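PDB 1YOX: hypothetical protein PA3696 from Pseudomonas aeruginosa, which is of unknown function but belongs to the AIM24 family, named for mitochondrial biogenesis, with a mainly beta fold of the cupin clan. Local coordinates for residues V103-V108 with G155-H160; G110-Q115 with A184-I189; C114-F119 with I147-E152; G180-F185 with G218-Q223. All blocks are in the same frame, centred on the assembly; numbering follows the deposited sequence.

Contact 1: V103-V108 with G155-H160; sequences VDLDDV and GLVFVH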
loop_
_atom_site.group_PDB
_atom_site.type_symbol
_atom_site.label_atom_id
_atom_site.label_comp_id
_atom_site.label_asym_id
_atom_site.label_seq_id
_atom_site.Cartn_x
_atom_site.Cartn_y
_atom_site.Cartn_z
ATOM N N VAL C 103 -16.638 11.385 8.286
ATOM C CA VAL C 103 -17.577 12.302 7.683
ATOM C C VAL C 103 -18.756 12.389 8.635
ATOM O O VAL C 103 -19.401 11.380 8.942
ATOM C CB VAL C 103 -18.000 11.860 6.246
ATOM C CG1 VAL C 103 -19.060 12.803 5.672
ATOM C CG2 VAL C 103 -16.782 11.783 5.296
ATOM N N ASP C 104 -19.005 13.593 9.150
ATOM C CA ASP C 104 -20.192 13.811 9.981
ATOM C C ASP C 104 -21.367 13.892 9.047
ATOM O O ASP C 104 -21.375 14.680 8.110
ATOM C CB ASP C 104 -20.069 15.080 10.825
ATOM C CG ASP C 104 -21.129 15.160 11.918
ATOM O OD1 ASP C 104 -22.285 14.735 11.695
ATOM O OD2 ASP C 104 -20.817 15.655 13.011
ATOM N N LEU C 105 -22.348 13.040 9.268
ATOM C CA LEU C 105 -23.512 13.056 8.427
ATOM C C LEU C 105 -24.230 14.421 8.527
ATOM O O LEU C 105 -24.676 14.966 7.493
ATOM C CB LEU C 105 -24.415 11.852 8.729
ATOM C CG LEU C 105 -24.367 10.613 7.792
ATOM C CD1 LEU C 105 -23.131 10.535 6.918
ATOM C CD2 LEU C 105 -24.599 9.298 8.530
ATOM N N ASP C 106 -24.289 15.000 9.739
ATOM C CA ASP C 106 -24.879 16.344 9.903
ATOM C C ASP C 106 -24.291 17.327 8.910
ATOM O O ASP C 106 -25.017 18.096 8.315
ATOM C CB ASP C 106 -24.735 16.896 11.325
ATOM C CG ASP C 106 -25.737 16.294 12.294
ATOM O OD1 ASP C 106 -25.587 16.520 13.527
ATOM O OD2 ASP C 106 -26.664 15.582 11.835
ATOM N N ASP C 107 -22.979 17.270 8.717
ATOM C CA ASP C 107 -22.270 18.182 7.810
ATOM C C ASP C 107 -22.623 18.012 6.344
ATOM O O ASP C 107 -22.135 18.763 5.512
ATOM C CB ASP C 107 -20.746 18.041 7.976
ATOM C CG ASP C 107 -20.217 18.754 9.216
ATOM O OD1 ASP C 107 -20.689 19.881 9.535
ATOM O OD2 ASP C 107 -19.317 18.186 9.869
ATOM N N VAL C 108 -23.440 17.018 6.024
ATOM C CA VAL C 108 -23.772 16.678 4.629
ATOM C C VAL C 108 -25.245 16.234 4.475
ATOM O O VAL C 108 -25.565 15.379 3.644
ATOM C CB VAL C 108 -22.818 15.572 4.014
ATOM C CG1 VAL C 108 -21.377 16.064 3.897
ATOM C CG2 VAL C 108 -22.903 14.253 4.794
ATOM N N GLY C 155 -25.102 10.713 12.658
ATOM C CA GLY C 155 -23.868 10.364 13.350
ATOM C C GLY C 155 -22.632 10.367 12.477
ATOM O O GLY C 155 -22.629 10.887 11.344
ATOM N N LEU C 156 -21.587 9.752 13.020
ATOM C CA LEU C 156 -20.298 9.622 12.350
ATOM C C LEU C 156 -20.145 8.362 11.522
ATOM O O LEU C 156 -20.524 7.256 11.909
ATOM C CB LEU C 156 -19.156 9.734 13.341
ATOM C CG LEU C 156 -18.946 11.167 13.816
ATOM C CD1 LEU C 156 -18.084 11.146 15.069
ATOM C CD2 LEU C 156 -18.322 12.036 12.717
ATOM N N VAL C 157 -19.544 8.584 10.372
ATOM C CA VAL C 157 -19.329 7.584 9.341
ATOM C C VAL C 157 -17.832 7.700 9.029
ATOM O O VAL C 157 -17.271 8.784 9.131
ATOM C CB VAL C 157 -20.272 7.924 8.152
ATOM C CG1 VAL C 157 -19.559 8.072 6.854
ATOM C CG2 VAL C 157 -21.508 6.996 8.131
ATOM N N PHE C 158 -17.177 6.593 8.718
ATOM C CA PHE C 158 -15.766 6.610 8.353
ATOM C C PHE C 158 -15.650 5.834 7.047
ATOM O O PHE C 158 -16.157 4.703 6.917
ATOM C CB PHE C 158 -14.898 5.975 9.443
ATOM C CG PHE C 158 -15.080 6.601 10.796
ATOM C CD1 PHE C 158 -16.171 6.250 11.599
ATOM C CD2 PHE C 158 -14.188 7.582 11.252
ATOM C CE1 PHE C 158 -16.371 6.854 12.842
ATOM C CE2 PHE C 158 -14.369 8.188 12.519
ATOM C CZ PHE C 158 -15.459 7.814 13.310
ATOM N N VAL C 159 -15.019 6.471 6.069
ATOM C CA VAL C 159 -14.888 5.884 4.766
ATOM C C VAL C 159 -13.396 5.848 4.454
ATOM O O VAL C 159 -12.635 6.639 5.001
ATOM C CB VAL C 159 -15.744 6.637 3.641
ATOM C CG1 VAL C 159 -17.261 6.567 3.928
ATOM C CG2 VAL C 159 -15.311 8.061 3.463
ATOM N N HIS C 160 -12.987 4.940 3.567
ATOM C CA HIS C 160 -11.581 4.782 3.255
ATOM C C HIS C 160 -11.286 5.068 1.766
ATOM O O HIS C 160 -12.006 4.588 0.896
ATOM C CB HIS C 160 -11.182 3.352 3.643
ATOM C CG HIS C 160 -9.829 2.940 3.156
ATOM N ND1 HIS C 160 -8.709 2.982 3.959
ATOM C CD2 HIS C 160 -9.419 2.447 1.962
ATOM C CE1 HIS C 160 -7.667 2.526 3.284
ATOM N NE2 HIS C 160 -8.069 2.200 2.070
#
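V103 and V157 face each other as a hydrogen-bonded antiparallel pair and satisfy each other's backbone. V103 N reaches V157 O at 2.8 Å with an almost straight N-H...O angle of 173°, and V157 N returns a more bent bond to V103 O at 3.1 Å. Past the end of strand 98-104 the ladder gains one more rung, where L105 N donates to G155 O over 3.0 Å. D104, opposite L156 in the non-hydrogen-bonded pair between these rungs, spends its carboxylate on its own segment. Its CG is anti to the backbone N (chi1 -167°) and beside the carbonyl carbon, on the side of the residues that follow, and OD1 accepts from D106 N at 2.8 Å, an Asx turn. The donor stands on the anti side of the carboxylate, 31° out of its plane. Aspartate suits this spot because its short side chain can take up a backbone N-H that the strand no longer serves. Over D104 lies the CD2 methyl of L156, 3.8 Å from D104 CA. V103 and V157 hold the opposite face, and L105, from the loop, crosses V157 at about a right angle, its CD2 3.9 Å from V157 CG2. L112 of strand 111-115 packs on all three. Polarity is thus divided: backbone groups are paired between the strands, the carboxylate holds the turn, and the valine face stays apolar for the facing sheet.

Contact 2: G110-Q115 with A184-I189; sequences GRLFCQ and AFTDGI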
loop_
_atom_site.group_PDB
_atom_site.type_symbol
_atom_site.label_atom_id
_atom_site.label_comp_id
_atom_site.label_asym_id
_atom_site.label_seq_id
_atom_site.Cartn_x
_atom_site.Cartn_y
_atom_site.Cartn_z
ATOM N N GLY C 110 -27.297 14.519 6.241
ATOM C CA GLY C 110 -27.751 13.258 6.824
ATOM C C GLY C 110 -27.841 12.130 5.825
ATOM O O GLY C 110 -28.623 11.197 6.015
ATOM N N ARG C 111 -27.045 12.214 4.755
ATOM C CA ARG C 111 -26.958 11.129 3.769
ATOM C C ARG C 111 -25.633 11.117 2.998
ATOM O O ARG C 111 -25.202 12.135 2.447
ATOM C CB ARG C 111 -28.120 11.179 2.787
ATOM C CG ARG C 111 -28.243 9.921 1.908
ATOM C CD ARG C 111 -29.679 9.713 1.457
ATOM N NE ARG C 111 -30.176 10.883 0.731
ATOM C CZ ARG C 111 -31.400 11.390 0.862
ATOM N NH1 ARG C 111 -32.272 10.841 1.708
ATOM N NH2 ARG C 111 -31.742 12.451 0.144
ATOM N N LEU C 112 -24.981 9.962 2.949
ATOM C CA LEU C 112 -23.812 9.866 2.090
ATOM C C LEU C 112 -23.908 8.623 1.243
ATOM O O LEU C 112 -24.453 7.615 1.672
ATOM C CB LEU C 112 -22.498 9.950 2.890
ATOM C CG LEU C 112 -21.141 9.991 2.158
ATOM C CD1 LEU C 112 -20.875 11.286 1.413
ATOM C CD2 LEU C 112 -19.989 9.684 3.139
ATOM N N PHE C 113 -23.427 8.744 0.011
ATOM C CA PHE C 113 -23.292 7.630 -0.903
ATOM C C PHE C 113 -21.855 7.142 -0.915
ATOM O O PHE C 113 -20.899 7.938 -0.968
ATOM C CB PHE C 113 -23.737 8.044 -2.300
ATOM C CG PHE C 113 -25.200 8.383 -2.373
ATOM C CD1 PHE C 113 -25.634 9.695 -2.171
ATOM C CD2 PHE C 113 -26.151 7.383 -2.584
ATOM C CE1 PHE C 113 -27.020 10.010 -2.207
ATOM C CE2 PHE C 113 -27.528 7.692 -2.633
ATOM C CZ PHE C 113 -27.954 9.004 -2.449
ATOM N N CYS C 114 -21.700 5.827 -0.886
ATOM C CA CYS C 114 -20.405 5.264 -0.598
ATOM C C CYS C 114 -20.172 4.007 -1.386
ATOM O O CYS C 114 -20.993 3.115 -1.320
ATOM C CB CYS C 114 -20.366 4.910 0.890
ATOM S SG CYS C 114 -18.746 4.699 1.433
ATOM N N GLN C 115 -19.056 3.916 -2.114
ATOM C CA GLN C 115 -18.670 2.627 -2.706
ATOM C C GLN C 115 -18.488 1.603 -1.588
ATOM O O GLN C 115 -17.898 1.895 -0.569
ATOM C CB GLN C 115 -17.414 2.720 -3.578
ATOM C CG GLN C 115 -17.284 1.476 -4.496
ATOM C CD GLN C 115 -15.942 1.308 -5.176
ATOM O OE1 GLN C 115 -15.237 2.298 -5.451
ATOM N NE2 GLN C 115 -15.591 0.042 -5.503
ATOM N N ALA C 184 -16.973 8.322 -2.429
ATOM C CA ALA C 184 -18.202 8.825 -1.806
ATOM C C ALA C 184 -18.681 10.105 -2.510
ATOM O O ALA C 184 -17.881 10.809 -3.151
ATOM C CB ALA C 184 -17.956 9.109 -0.308
ATOM N N PHE C 185 -19.981 10.391 -2.380
ATOM C CA PHE C 185 -20.569 11.672 -2.817
ATOM C C PHE C 185 -21.879 12.008 -2.090
ATOM O O PHE C 185 -22.627 11.122 -1.647
ATOM C CB PHE C 185 -20.776 11.727 -4.342
ATOM C CG PHE C 185 -21.692 10.651 -4.881
ATOM C CD1 PHE C 185 -23.052 10.889 -5.042
ATOM C CD2 PHE C 185 -21.189 9.414 -5.244
ATOM C CE1 PHE C 185 -23.902 9.909 -5.543
ATOM C CE2 PHE C 185 -22.029 8.427 -5.737
ATOM C CZ PHE C 185 -23.397 8.679 -5.888
ATOM N N THR C 186 -22.132 13.309 -1.991
ATOM C CA THR C 186 -23.297 13.873 -1.318
ATOM C C THR C 186 -24.470 13.855 -2.282
ATOM O O THR C 186 -24.321 13.460 -3.440
ATOM C CB THR C 186 -23.015 15.350 -0.945
ATOM O OG1 THR C 186 -22.650 16.073 -2.131
ATOM C CG2 THR C 186 -21.858 15.449 0.041
ATOM N N ASP C 187 -25.636 14.302 -1.814
ATOM C CA ASP C 187 -26.807 14.525 -2.680
ATOM C C ASP C 187 -26.523 15.667 -3.652
ATOM O O ASP C 187 -25.587 16.439 -3.443
ATOM C CB ASP C 187 -28.035 14.879 -1.835
ATOM C CG ASP C 187 -28.775 13.652 -1.322
ATOM O OD1 ASP C 187 -29.239 12.824 -2.147
ATOM O OD2 ASP C 187 -28.913 13.527 -0.083
ATOM N N GLY C 188 -27.331 15.771 -4.709
ATOM C CA GLY C 188 -27.200 16.857 -5.690
ATOM C C GLY C 188 -26.219 16.547 -6.815
ATOM O O GLY C 188 -25.917 17.411 -7.676
ATOM N N ILE C 189 -25.725 15.308 -6.794
ATOM C CA ILE C 189 -24.795 14.808 -7.787
ATOM C C ILE C 189 -25.445 13.625 -8.473
ATOM O O ILE C 189 -25.900 12.677 -7.808
ATOM C CB ILE C 189 -23.489 14.339 -7.126
ATOM C CG1 ILE C 189 -22.775 15.509 -6.452
ATOM C CG2 ILE C 189 -22.593 13.620 -8.131
ATOM C CD1 ILE C 189 -22.350 16.591 -7.405
#
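F113 and F185 form a hydrogen-bonded pair between neighbouring antiparallel strands of a six-stranded sheet, part of the mainly beta architecture of this cupin-clan family. Their backbones exchange two bonds, F113 N to F185 O and F185 N to F113 O, both 3.0 Å. The two rings lie nearly parallel, planes 12° apart, but are slid so far that they barely overlap. What sits over the F185 ring instead is F113 CB, 3.7 Å from the centroid and close to the ring normal, a CH-pi contact. Chi1 of 60° places F185 CG between its backbone N and carbonyl carbon, from where the ring can come beneath F113 CB. Phenylalanine suits position 185 because its flat face can receive an aliphatic group; L148 of strand 146-152 also packs on F185. At position 113 the ring serves by its edge, where F185 O and D187 OD1 lie near its plane, beside the slightly positive C-H groups. On the opposite face of the sheet the small A184 lets L112 approach, CD1 to A184 CB being 4.0 Å. R111, at the start of strand 111-115, makes a salt bridge with D187, with guanidinium and carboxylate planes 90° apart, and its individual hydrogen bonds are weak. D187 OD2 lies between two donors of the arginine, 3.0 Å from R111 NE and 3.0 Å from R111 NH2.

Contact 3: C114-F119 with I147-E152; sequences CQKDSF and ILQKLE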
loop_
_atom_site.group_PDB
_atom_site.type_symbol
_atom_site.label_atom_id
_atom_site.label_comp_id
_atom_site.label_asym_id
_atom_site.label_seq_id
_atom_site.Cartn_x
_atom_site.Cartn_y
_atom_site.Cartn_z
ATOM N N CYS C 114 -21.700 5.827 -0.886
ATOM C CA CYS C 114 -20.405 5.264 -0.598
ATOM C C CYS C 114 -20.172 4.007 -1.386
ATOM O O CYS C 114 -20.993 3.115 -1.320
ATOM C CB CYS C 114 -20.366 4.910 0.890
ATOM S SG CYS C 114 -18.746 4.699 1.433
ATOM N N GLN C 115 -19.056 3.916 -2.114
ATOM C CA GLN C 115 -18.670 2.627 -2.706
ATOM C C GLN C 115 -18.488 1.603 -1.588
ATOM O O GLN C 115 -17.898 1.895 -0.569
ATOM C CB GLN C 115 -17.414 2.720 -3.578
ATOM C CG GLN C 115 -17.284 1.476 -4.496
ATOM C CD GLN C 115 -15.942 1.308 -5.176
ATOM O OE1 GLN C 115 -15.237 2.298 -5.451
ATOM N NE2 GLN C 115 -15.591 0.042 -5.503
ATOM N N LYS C 116 -19.020 0.407 -1.757
ATOM C CA LYS C 116 -19.049 -0.539 -0.644
ATOM C C LYS C 116 -17.655 -0.861 -0.084
ATOM O O LYS C 116 -17.478 -0.959 1.139
ATOM C CB LYS C 116 -19.852 -1.797 -0.992
ATOM C CG LYS C 116 -19.785 -2.905 0.068
ATOM C CD LYS C 116 -20.450 -4.194 -0.420
ATOM C CE LYS C 116 -19.829 -5.409 0.240
ATOM N NZ LYS C 116 -18.288 -5.425 0.066
ATOM N N ASP C 117 -16.672 -0.984 -0.966
ATOM C CA ASP C 117 -15.289 -1.305 -0.579
ATOM C C ASP C 117 -14.730 -0.180 0.270
ATOM O O ASP C 117 -13.794 -0.384 1.014
ATOM C CB ASP C 117 -14.377 -1.453 -1.816
ATOM C CG ASP C 117 -14.454 -2.828 -2.442
ATOM O OD1 ASP C 117 -14.633 -3.791 -1.673
ATOM O OD2 ASP C 117 -14.319 -2.952 -3.696
ATOM N N SER C 118 -15.281 1.016 0.080
ATOM C CA SER C 118 -14.851 2.183 0.785
ATOM C C SER C 118 -15.473 2.362 2.170
ATOM O O SER C 118 -14.891 3.036 3.007
ATOM C CB SER C 118 -15.086 3.414 -0.068
ATOM O OG SER C 118 -13.963 3.681 -0.881
ATOM N N PHE C 119 -16.649 1.797 2.417
ATOM C CA PHE C 119 -17.207 1.831 3.766
ATOM C C PHE C 119 -16.260 1.186 4.802
ATOM O O PHE C 119 -15.828 0.049 4.632
ATOM C CB PHE C 119 -18.606 1.192 3.825
ATOM C CG PHE C 119 -19.177 1.135 5.215
ATOM C CD1 PHE C 119 -19.741 2.270 5.796
ATOM C CD2 PHE C 119 -19.091 -0.032 5.976
ATOM C CE1 PHE C 119 -20.263 2.230 7.113
ATOM C CE2 PHE C 119 -19.607 -0.072 7.299
ATOM C CZ PHE C 119 -20.191 1.057 7.855
ATOM N N ILE C 147 -20.972 -1.629 -6.329
ATOM C CA ILE C 147 -22.017 -1.412 -5.323
ATOM C C ILE C 147 -21.855 -0.045 -4.623
ATOM O O ILE C 147 -20.794 0.264 -4.056
ATOM C CB ILE C 147 -22.042 -2.585 -4.315
ATOM C CG1 ILE C 147 -22.193 -3.921 -5.075
ATOM C CG2 ILE C 147 -23.127 -2.378 -3.238
ATOM C CD1 ILE C 147 -21.802 -5.193 -4.280
ATOM N N LEU C 148 -22.892 0.785 -4.742
ATOM C CA LEU C 148 -23.010 2.030 -3.979
ATOM C C LEU C 148 -23.977 1.856 -2.839
ATOM O O LEU C 148 -25.114 1.476 -3.054
ATOM C CB LEU C 148 -23.513 3.181 -4.830
ATOM C CG LEU C 148 -22.490 4.055 -5.505
ATOM C CD1 LEU C 148 -23.240 5.167 -6.228
ATOM C CD2 LEU C 148 -21.516 4.627 -4.495
ATOM N N GLN C 149 -23.496 2.121 -1.629
ATOM C CA GLN C 149 -24.319 2.110 -0.440
ATOM C C GLN C 149 -24.863 3.507 -0.111
ATOM O O GLN C 149 -24.289 4.511 -0.539
ATOM C CB GLN C 149 -23.510 1.566 0.728
ATOM C CG GLN C 149 -23.160 0.116 0.539
ATOM C CD GLN C 149 -22.406 -0.423 1.692
ATOM O OE1 GLN C 149 -21.350 0.118 2.082
ATOM N NE2 GLN C 149 -22.929 -1.490 2.276
ATOM N N LYS C 150 -25.986 3.556 0.607
ATOM C CA LYS C 150 -26.444 4.822 1.208
ATOM C C LYS C 150 -26.350 4.754 2.721
ATOM O O LYS C 150 -26.826 3.816 3.353
ATOM C CB LYS C 150 -27.851 5.272 0.745
ATOM C CG LYS C 150 -28.978 4.268 0.915
ATOM C CD LYS C 150 -30.367 4.932 0.655
ATOM C CE LYS C 150 -31.508 3.884 0.707
ATOM N NZ LYS C 150 -32.763 4.301 -0.011
ATOM N N LEU C 151 -25.695 5.763 3.266
ATOM C CA LEU C 151 -25.497 5.899 4.696
ATOM C C LEU C 151 -26.326 7.121 5.099
ATOM O O LEU C 151 -26.085 8.238 4.611
ATOM C CB LEU C 151 -24.014 6.114 5.027
ATOM C CG LEU C 151 -22.960 5.307 4.241
ATOM C CD1 LEU C 151 -21.549 5.778 4.535
ATOM C CD2 LEU C 151 -23.091 3.811 4.503
ATOM N N GLU C 152 -27.318 6.906 5.955
ATOM C CA GLU C 152 -28.118 8.033 6.453
ATOM C C GLU C 152 -28.266 8.079 7.989
ATOM O O GLU C 152 -28.238 7.060 8.670
ATOM C CB GLU C 152 -29.472 8.150 5.694
ATOM C CG GLU C 152 -30.172 6.829 5.362
ATOM C CD GLU C 152 -31.095 6.901 4.142
ATOM O OE1 GLU C 152 -31.009 7.857 3.335
ATOM O OE2 GLU C 152 -31.928 5.977 3.986
#
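C114 and Q149 are paired antiparallel through C114 N to Q149 O (2.9 Å) and Q149 N to C114 O (2.7 Å), and K116 N adds a third bond to I147 O as segment 114-119 leaves the strand. Beyond Q115 this segment curls, and Q115 O accepts from both S118 N and F119 N, bringing F119 against Q149 and L151 of strand 146-152. With chi1 at -66°, Q149 CG is anti to the carbonyl carbon; the side chain, extended beyond CG, crosses K116 obliquely and reaches F119 at about a right angle. There OE1 comes 3.4 Å from F119 CB, the ring and amide planes being 85° apart; this oxygen is buried without a polar partner in the model, a likely energetic cost. K116 CB packs on I147 CG2 at 4.0 Å, while its ammonium end leads away. Leucine serves the apolar positions: L151 CD1 is 3.9 Å from C114 CB, L151 CD2 is 3.9 Å from F119 CD1, and L148 CD2 rests on C114 C at 3.4 Å. The small C114 also packs on V159 of the facing sheet, and D117 forms a salt bridge with R233 of the second subunit. The arrangement is that of a beta-arch, a tight turn between two packed sheets, as in a beta-sandwich, strand 111-115 lying in one sheet and strand 119-123 in the other.

Contact 4: G180-F185 with G218-Q223; sequences GCLVAF and GTVWLQ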
loop_
_atom_site.group_PDB
_atom_site.type_symbol
_atom_site.label_atom_id
_atom_site.label_comp_id
_atom_site.label_asym_id
_atom_site.label_seq_id
_atom_site.Cartn_x
_atom_site.Cartn_y
_atom_site.Cartn_z
ATOM N N GLY C 180 -13.978 2.688 -10.578
ATOM C CA GLY C 180 -13.588 2.282 -9.227
ATOM C C GLY C 180 -13.051 3.404 -8.349
ATOM O O GLY C 180 -13.046 3.267 -7.130
ATOM N N CYS C 181 -12.596 4.495 -8.974
ATOM C CA CYS C 181 -12.053 5.667 -8.289
ATOM C C CYS C 181 -13.051 6.492 -7.475
ATOM O O CYS C 181 -12.650 7.376 -6.720
ATOM C CB CYS C 181 -11.323 6.582 -9.281
ATOM S SG CYS C 181 -9.769 5.910 -9.817
ATOM N N LEU C 182 -14.337 6.213 -7.606
ATOM C CA LEU C 182 -15.333 6.901 -6.788
ATOM C C LEU C 182 -15.457 6.342 -5.366
ATOM O O LEU C 182 -15.958 5.247 -5.170
ATOM C CB LEU C 182 -16.699 6.878 -7.482
ATOM C CG LEU C 182 -17.835 7.799 -6.982
ATOM C CD1 LEU C 182 -17.406 9.223 -6.910
ATOM C CD2 LEU C 182 -19.084 7.664 -7.881
ATOM N N VAL C 183 -15.025 7.111 -4.387
ATOM C CA VAL C 183 -15.210 6.759 -2.988
ATOM C C VAL C 183 -16.625 7.031 -2.483
ATOM O O VAL C 183 -17.362 6.095 -2.132
ATOM C CB VAL C 183 -14.192 7.502 -2.078
ATOM C CG1 VAL C 183 -14.359 7.078 -0.605
ATOM C CG2 VAL C 183 -12.792 7.223 -2.544
ATOM N N ALA C 184 -16.973 8.322 -2.429
ATOM C CA ALA C 184 -18.202 8.825 -1.806
ATOM C C ALA C 184 -18.681 10.105 -2.510
ATOM O O ALA C 184 -17.881 10.809 -3.151
ATOM C CB ALA C 184 -17.956 9.109 -0.308
ATOM N N PHE C 185 -19.981 10.391 -2.380
ATOM C CA PHE C 185 -20.569 11.672 -2.817
ATOM C C PHE C 185 -21.879 12.008 -2.090
ATOM O O PHE C 185 -22.627 11.122 -1.647
ATOM C CB PHE C 185 -20.776 11.727 -4.342
ATOM C CG PHE C 185 -21.692 10.651 -4.881
ATOM C CD1 PHE C 185 -23.052 10.889 -5.042
ATOM C CD2 PHE C 185 -21.189 9.414 -5.244
ATOM C CE1 PHE C 185 -23.902 9.909 -5.543
ATOM C CE2 PHE C 185 -22.029 8.427 -5.737
ATOM C CZ PHE C 185 -23.397 8.679 -5.888
ATOM N N GLY C 218 -22.657 18.894 -5.189
ATOM C CA GLY C 218 -21.884 18.971 -3.968
ATOM C C GLY C 218 -20.450 18.532 -3.932
ATOM O O GLY C 218 -19.604 19.076 -4.634
ATOM N N THR C 219 -20.181 17.580 -3.045
ATOM C CA THR C 219 -18.834 17.109 -2.783
ATOM C C THR C 219 -18.670 15.716 -3.347
ATOM O O THR C 219 -19.563 14.880 -3.255
ATOM C CB THR C 219 -18.541 17.092 -1.274
ATOM O OG1 THR C 219 -19.064 18.292 -0.696
ATOM C CG2 THR C 219 -17.040 17.035 -0.993
ATOM N N VAL C 220 -17.532 15.496 -3.981
ATOM C CA VAL C 220 -17.136 14.174 -4.400
ATOM C C VAL C 220 -15.872 13.795 -3.677
ATOM O O VAL C 220 -14.946 14.619 -3.523
ATOM C CB VAL C 220 -16.831 14.079 -5.922
ATOM C CG1 VAL C 220 -16.644 12.620 -6.308
ATOM C CG2 VAL C 220 -17.943 14.688 -6.753
ATOM N N TRP C 221 -15.821 12.522 -3.279
ATOM C CA TRP C 221 -14.597 11.931 -2.730
ATOM C C TRP C 221 -14.052 10.843 -3.665
ATOM O O TRP C 221 -14.730 9.862 -3.961
ATOM C CB TRP C 221 -14.856 11.424 -1.318
ATOM C CG TRP C 221 -15.857 12.296 -0.567
ATOM C CD1 TRP C 221 -17.169 12.566 -0.920
ATOM C CD2 TRP C 221 -15.627 12.995 0.633
ATOM N NE1 TRP C 221 -17.759 13.396 -0.005
ATOM C CE2 TRP C 221 -16.836 13.674 0.967
ATOM C CE3 TRP C 221 -14.519 13.132 1.467
ATOM C CZ2 TRP C 221 -16.955 14.470 2.096
ATOM C CZ3 TRP C 221 -14.642 13.918 2.605
ATOM C CH2 TRP C 221 -15.853 14.577 2.911
ATOM N N LEU C 222 -12.825 11.049 -4.136
ATOM C CA LEU C 222 -12.207 10.150 -5.094
ATOM C C LEU C 222 -10.922 9.543 -4.533
ATOM O O LEU C 222 -10.325 10.092 -3.627
ATOM C CB LEU C 222 -11.903 10.896 -6.402
ATOM C CG LEU C 222 -13.076 11.563 -7.134
ATOM C CD1 LEU C 222 -12.570 12.448 -8.259
ATOM C CD2 LEU C 222 -14.065 10.530 -7.641
ATOM N N GLN C 223 -10.509 8.402 -5.084
ATOM C CA GLN C 223 -9.342 7.695 -4.584
ATOM C C GLN C 223 -8.436 7.399 -5.753
ATOM O O GLN C 223 -8.922 7.005 -6.832
ATOM C CB GLN C 223 -9.767 6.405 -3.864
ATOM C CG GLN C 223 -10.330 5.267 -4.750
ATOM C CD GLN C 223 -11.148 4.253 -3.968
ATOM O OE1 GLN C 223 -12.316 3.993 -4.288
ATOM N NE2 GLN C 223 -10.574 3.723 -2.907
#
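A classic beta bulge joins strands 182-185 and 219-223: V183 and A184 both face W221, whose carbonyl oxygen takes two backbone bonds. V183 N reaches W221 O at 2.8 Å and A184 N reaches it at 3.1 Å, the second being the straighter, with an N-H...O angle of 162°. In return W221 N donates to A184 O over 2.7 Å, and Q223 N to C181 O closes the other end. The extra residue shifts the register by one, so V183 turns toward the partner strand, its CG2 3.4 Å from Q223 CB. A branched, wholly apolar residue suits this turned-in position, which is buried and also meets S118. The bulge lies inside a six-stranded antiparallel sheet, between strands 111-115 and 165-169, consistent with the cupin-clan architecture. One sheet face carries A184 and W221. Alanine has only a methyl to place beside the indole, CB standing 3.6 Å from W221 CD1, while A184 O lies at the indole's edge, near its plane. T219 CG2 covers one indole face toward the rim, and L112 packs on both A184 and W221. On the other face L182 crosses V220 at about a right angle: chi1 of -166° puts L182 CG anti to the backbone N, and CD1, beyond it, meets V220 CG1 at 3.5 Å and L222 CD2 at 3.7 Å. Outside this pair, L182 and V220 rest on L214 of strand 210-216, whereas L222 packs on Y39 of the third subunit.

Overall arrangement
Contacts 2, 3 and 4 belong to one six-stranded sheet: contacts 2 and 3 flank strand 111-115, and contacts 2 and 4 share strand 182-185. Contact 1 lies in a second six-stranded sheet, on strand 98-104, outermost within this chain. It meets the others through packing, such as V159 on C114 and V103 on W221, and through probable hydrogen bonds, L105 O to G110 N (contact 2) and H160 N to S118 O (contact 3). Contacts 2 and 4 are buried, yet contact 2 ends in a partly exposed salt bridge while contact 4 is apolar around its bulge. Contacts 1 and 3, partly buried, each carry a turn. Contacts 3 and 4 also reach neighbouring subunits.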